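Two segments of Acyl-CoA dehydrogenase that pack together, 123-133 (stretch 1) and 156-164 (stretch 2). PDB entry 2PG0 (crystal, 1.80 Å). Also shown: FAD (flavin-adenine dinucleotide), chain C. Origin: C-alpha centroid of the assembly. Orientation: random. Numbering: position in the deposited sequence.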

# COMPACT_ATOMS: atom_id res chain seq x y z
N LEU A 123 16.51 -35.72 24.31
CA LEU A 123 16.30 -34.42 24.92
C LEU A 123 15.84 -33.44 23.86
O LEU A 123 16.48 -33.29 22.82
CB LEU A 123 17.58 -33.93 25.61
CG LEU A 123 18.12 -34.76 26.78
CD1 LEU A 123 19.43 -34.16 27.28
CD2 LEU A 123 17.11 -34.87 27.92
N ILE A 124 14.70 -32.81 24.12
CA ILE A 124 14.15 -31.76 23.27
C ILE A 124 14.44 -30.44 23.98
O ILE A 124 14.30 -30.35 25.19
CB ILE A 124 12.63 -31.98 23.04
CG1 ILE A 124 12.41 -33.28 22.25
CG2 ILE A 124 11.99 -30.77 22.33
CD1 ILE A 124 10.95 -33.64 22.05
N THR A 125 14.84 -29.43 23.22
CA THR A 125 15.24 -28.15 23.80
C THR A 125 14.25 -27.02 23.55
O THR A 125 13.45 -27.06 22.61
CB THR A 125 16.64 -27.71 23.30
OG1 THR A 125 16.63 -27.56 21.88
CG2 THR A 125 17.72 -28.73 23.68
N ALA A 126 14.35 -26.00 24.40
CA ALA A 126 13.57 -24.77 24.27
C ALA A 126 14.39 -23.61 24.80
O ALA A 126 15.37 -23.81 25.52
CB ALA A 126 12.27 -24.88 25.04
N ILE A 127 14.01 -22.40 24.42
CA ILE A 127 14.66 -21.21 24.93
C ILE A 127 13.60 -20.26 25.51
O ILE A 127 12.56 -20.02 24.88
CB ILE A 127 15.58 -20.54 23.87
CG1 ILE A 127 16.37 -19.38 24.49
CG2 ILE A 127 14.79 -20.15 22.60
CD1 ILE A 127 17.67 -19.07 23.78
N ALA A 128 13.87 -19.75 26.72
CA ALA A 128 12.89 -18.95 27.45
C ALA A 128 13.45 -17.58 27.82
O ALA A 128 14.24 -17.45 28.77
CB ALA A 128 12.37 -19.69 28.68
N MET A 129 13.05 -16.59 27.04
CA MET A 129 13.46 -15.19 27.20
C MET A 129 12.24 -14.41 27.69
O MET A 129 12.24 -13.82 28.77
CB MET A 129 13.93 -14.60 25.85
CG MET A 129 15.20 -15.20 25.19
SD MET A 129 15.51 -14.53 23.51
CE MET A 129 15.04 -15.95 22.52
N THR A 130 11.18 -14.45 26.88
CA THR A 130 9.97 -13.63 27.05
C THR A 130 9.22 -13.87 28.36
O THR A 130 9.04 -15.01 28.80
CB THR A 130 9.02 -13.84 25.84
OG1 THR A 130 9.77 -13.65 24.63
CG2 THR A 130 7.85 -12.87 25.86
N GLU A 131 8.76 -12.77 28.96
CA GLU A 131 8.01 -12.80 30.21
C GLU A 131 6.69 -12.03 30.04
O GLU A 131 6.55 -11.26 29.09
CB GLU A 131 8.85 -12.18 31.33
CG GLU A 131 10.20 -12.88 31.54
CD GLU A 131 10.95 -12.37 32.75
OE1 GLU A 131 10.51 -11.37 33.35
OE2 GLU A 131 12.01 -12.95 33.09
N PRO A 132 5.71 -12.26 30.94
CA PRO A 132 4.46 -11.50 30.83
C PRO A 132 4.69 -9.99 30.68
O PRO A 132 4.02 -9.35 29.88
CB PRO A 132 3.74 -11.81 32.14
CG PRO A 132 4.21 -13.21 32.45
CD PRO A 132 5.66 -13.20 32.08
N GLY A 133 5.66 -9.45 31.42
CA GLY A 133 5.94 -8.02 31.44
C GLY A 133 6.89 -7.48 30.38
O GLY A 133 6.98 -6.25 30.20
N GLY A 156 10.32 -16.73 38.79
CA GLY A 156 9.86 -15.96 37.64
C GLY A 156 8.91 -16.73 36.76
O GLY A 156 8.50 -17.85 37.09
N GLN A 157 8.53 -16.11 35.65
CA GLN A 157 7.57 -16.68 34.73
C GLN A 157 8.02 -16.34 33.33
O GLN A 157 8.46 -15.21 33.06
CB GLN A 157 6.17 -16.13 35.02
CG GLN A 157 5.06 -16.68 34.12
CD GLN A 157 3.68 -16.16 34.52
OE1 GLN A 157 3.46 -15.76 35.66
NE2 GLN A 157 2.74 -16.20 33.59
N LYS A 158 7.95 -17.33 32.45
CA LYS A 158 8.28 -17.16 31.04
C LYS A 158 7.04 -17.49 30.23
O LYS A 158 6.24 -18.33 30.63
CB LYS A 158 9.45 -18.07 30.64
CG LYS A 158 10.77 -17.75 31.36
CD LYS A 158 11.32 -16.41 30.92
CE LYS A 158 12.66 -16.12 31.55
NZ LYS A 158 13.09 -14.71 31.26
N THR A 159 6.88 -16.81 29.10
CA THR A 159 5.63 -16.90 28.37
C THR A 159 5.88 -17.15 26.88
O THR A 159 6.94 -16.79 26.36
CB THR A 159 4.77 -15.62 28.59
OG1 THR A 159 3.48 -15.77 27.97
CG2 THR A 159 5.47 -14.42 28.03
N PHE A 160 4.90 -17.77 26.22
CA PHE A 160 4.97 -18.12 24.79
C PHE A 160 6.14 -19.05 24.43
O PHE A 160 6.77 -18.88 23.38
CB PHE A 160 5.08 -16.87 23.90
CG PHE A 160 4.07 -15.80 24.19
CD1 PHE A 160 2.71 -16.06 24.13
CD2 PHE A 160 4.49 -14.50 24.46
CE1 PHE A 160 1.77 -15.05 24.38
CE2 PHE A 160 3.57 -13.48 24.70
CZ PHE A 160 2.21 -13.76 24.66
N ILE A 161 6.44 -20.04 25.26
CA ILE A 161 7.64 -20.85 25.03
C ILE A 161 7.37 -21.99 24.03
O ILE A 161 6.57 -22.89 24.31
CB ILE A 161 8.26 -21.37 26.36
CG1 ILE A 161 8.60 -20.20 27.30
CG2 ILE A 161 9.50 -22.27 26.09
CD1 ILE A 161 9.33 -19.00 26.64
N THR A 162 8.03 -21.92 22.88
CA THR A 162 7.93 -22.96 21.84
C THR A 162 8.53 -24.26 22.40
O THR A 162 9.52 -24.21 23.13
CB THR A 162 8.66 -22.49 20.56
OG1 THR A 162 8.04 -21.29 20.08
CG2 THR A 162 8.60 -23.56 19.46
N ASN A 163 7.92 -25.40 22.08
CA ASN A 163 8.31 -26.70 22.70
C ASN A 163 8.11 -26.67 24.22
O ASN A 163 8.78 -27.40 24.96
CB ASN A 163 9.78 -27.06 22.39
CG ASN A 163 10.06 -27.28 20.91
OD1 ASN A 163 9.16 -27.55 20.11
ND2 ASN A 163 11.34 -27.21 20.54
N GLY A 164 7.18 -25.84 24.68
CA GLY A 164 6.97 -25.63 26.11
C GLY A 164 6.57 -26.86 26.93
O GLY A 164 6.90 -26.95 28.11
PA FAD C . 5.50 -6.28 23.30
O1A FAD C . 4.71 -5.97 24.53
O2A FAD C . 6.99 -6.24 23.52
O5B FAD C . 5.07 -5.27 22.12
C5B FAD C . 3.71 -5.12 21.76
C4B FAD C . 3.64 -4.26 20.50
O4B FAD C . 4.25 -3.00 20.76
C3B FAD C . 4.42 -4.90 19.36
O3B FAD C . 3.78 -4.67 18.12
C2B FAD C . 5.73 -4.14 19.36
O2B FAD C . 6.38 -4.16 18.10
C1B FAD C . 5.26 -2.76 19.80
N9A FAD C . 6.39 -1.98 20.33
C8A FAD C . 7.10 -2.21 21.48
N7A FAD C . 8.07 -1.27 21.58
C5A FAD C . 7.99 -0.45 20.50
C6A FAD C . 8.73 0.65 20.11
N6A FAD C . 9.82 1.01 20.80
N1A FAD C . 8.41 1.29 18.93
C2A FAD C . 7.36 0.85 18.14
N3A FAD C . 6.62 -0.24 18.54
C4A FAD C . 6.93 -0.89 19.70
N1 FAD C . 9.66 -16.06 23.32
C2 FAD C . 10.74 -16.80 23.78
O2 FAD C . 11.55 -16.27 24.54
N3 FAD C . 10.89 -18.13 23.41
C4 FAD C . 9.96 -18.72 22.58
O4 FAD C . 10.09 -19.91 22.26
C4X FAD C . 8.88 -17.97 22.09
N5 FAD C . 7.95 -18.56 21.25
C5X FAD C . 6.86 -17.83 20.80
C6 FAD C . 5.93 -18.46 19.97
C7 FAD C . 4.83 -17.74 19.50
C7M FAD C . 3.86 -18.45 18.60
C8 FAD C . 4.67 -16.39 19.86
C8M FAD C . 3.52 -15.55 19.40
C9 FAD C . 5.60 -15.77 20.70
C9A FAD C . 6.71 -16.49 21.16
N10 FAD C . 7.66 -15.89 21.99
C10 FAD C . 8.73 -16.64 22.47
C1' FAD C . 7.58 -14.42 22.35
C2' FAD C . 7.81 -13.42 21.20
O2' FAD C . 9.17 -13.28 20.83
C3' FAD C . 7.27 -12.07 21.68
O3' FAD C . 5.87 -12.15 21.59
C4' FAD C . 7.79 -10.86 20.89
O4' FAD C . 9.17 -10.63 21.11
C5' FAD C . 7.02 -9.58 21.24
O5' FAD C . 6.98 -9.38 22.64
P FAD C . 5.57 -9.11 23.35
O1P FAD C . 4.58 -10.18 22.96
O2P FAD C . 5.75 -9.03 24.84
O3P FAD C . 5.03 -7.72 22.73
O HOH W 1 11.54 -22.30 22.96
O HOH W 2 9.03 -13.13 35.62

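Two chain segments that run past each other can be joined by means other than a regular backbone ladder, and this pair from an acyl-CoA dehydrogenase is a compact example. The touching parts run roughly antiparallel, their end-to-end directions 144° apart, and bury 660 Å² between them. A single backbone-to-backbone hydrogen bond crosses the contact, from Thr159 N to Thr130 O at 2.8 Å. The same carbonyl receives a CA-H...O contact, with Lys158 CA 3.2 Å from Thr130 O.

Elsewhere, side chains reach across to backbone carbonyls. Asn163 ND2 donates to Thr125 O at 3.0 Å, nearly straight at 165°; a short amide side chain pointing toward stretch 1 suits this task. At the other end of the contact, the CA-to-CB bond of Lys158 points away, yet two successive m rotamers, followed by two t rotamers, bring its end back to stretch 1. There Lys158 NZ donates to Met129 O at 2.8 Å and forms a salt bridge with Glu131 OE2, also at 2.8 Å. The buried ammonium thus meets both a carbonyl and a carboxylate, and its charge is compensated. Water 2 accepts a hydrogen bond from Gln157 N (3.0 Å) and donates a weak one to Glu131 OE1 (3.2 Å).

Apolar packing fills the space between these polar links. Along the strand of stretch 1, Ala126 and Ala128 point toward stretch 2, while Thr125 and Ile127 point away. The small methyls let the partner come close: Ala126 CB lies 3.9 Å from Ile161 CG2 and 3.4 Å from Thr162 O, and Ala128 CB lies 3.7 Å from Ile161 CD1. Ile161 therefore spans both alanines. The aliphatic part of Lys158 joins in, its CG 3.7 Å from Ala128 CB. Further along, the methyls Thr130 CG2 and Thr159 CG2 meet at 3.6 Å, and Thr130 CG2 also sits at the edge of the Phe160 ring, 4.0 Å from Phe160 CD2.

The flavin provides a third kind of link, because both stretches bind its polar edge. From stretch 1, Ile127 O accepts from FAD N3 (2.9 Å), Met129 N and Thr130 N donate to FAD O2 (2.9 and 3.0 Å), and Thr130 OG1 donates to FAD N1 (2.7 Å). From stretch 2, Thr162 N donates to FAD O4 (2.9 Å) and Thr162 OG1 to FAD N5 (3.0 Å). Thr130 and Thr162 each offer the cofactor both amide and hydroxyl.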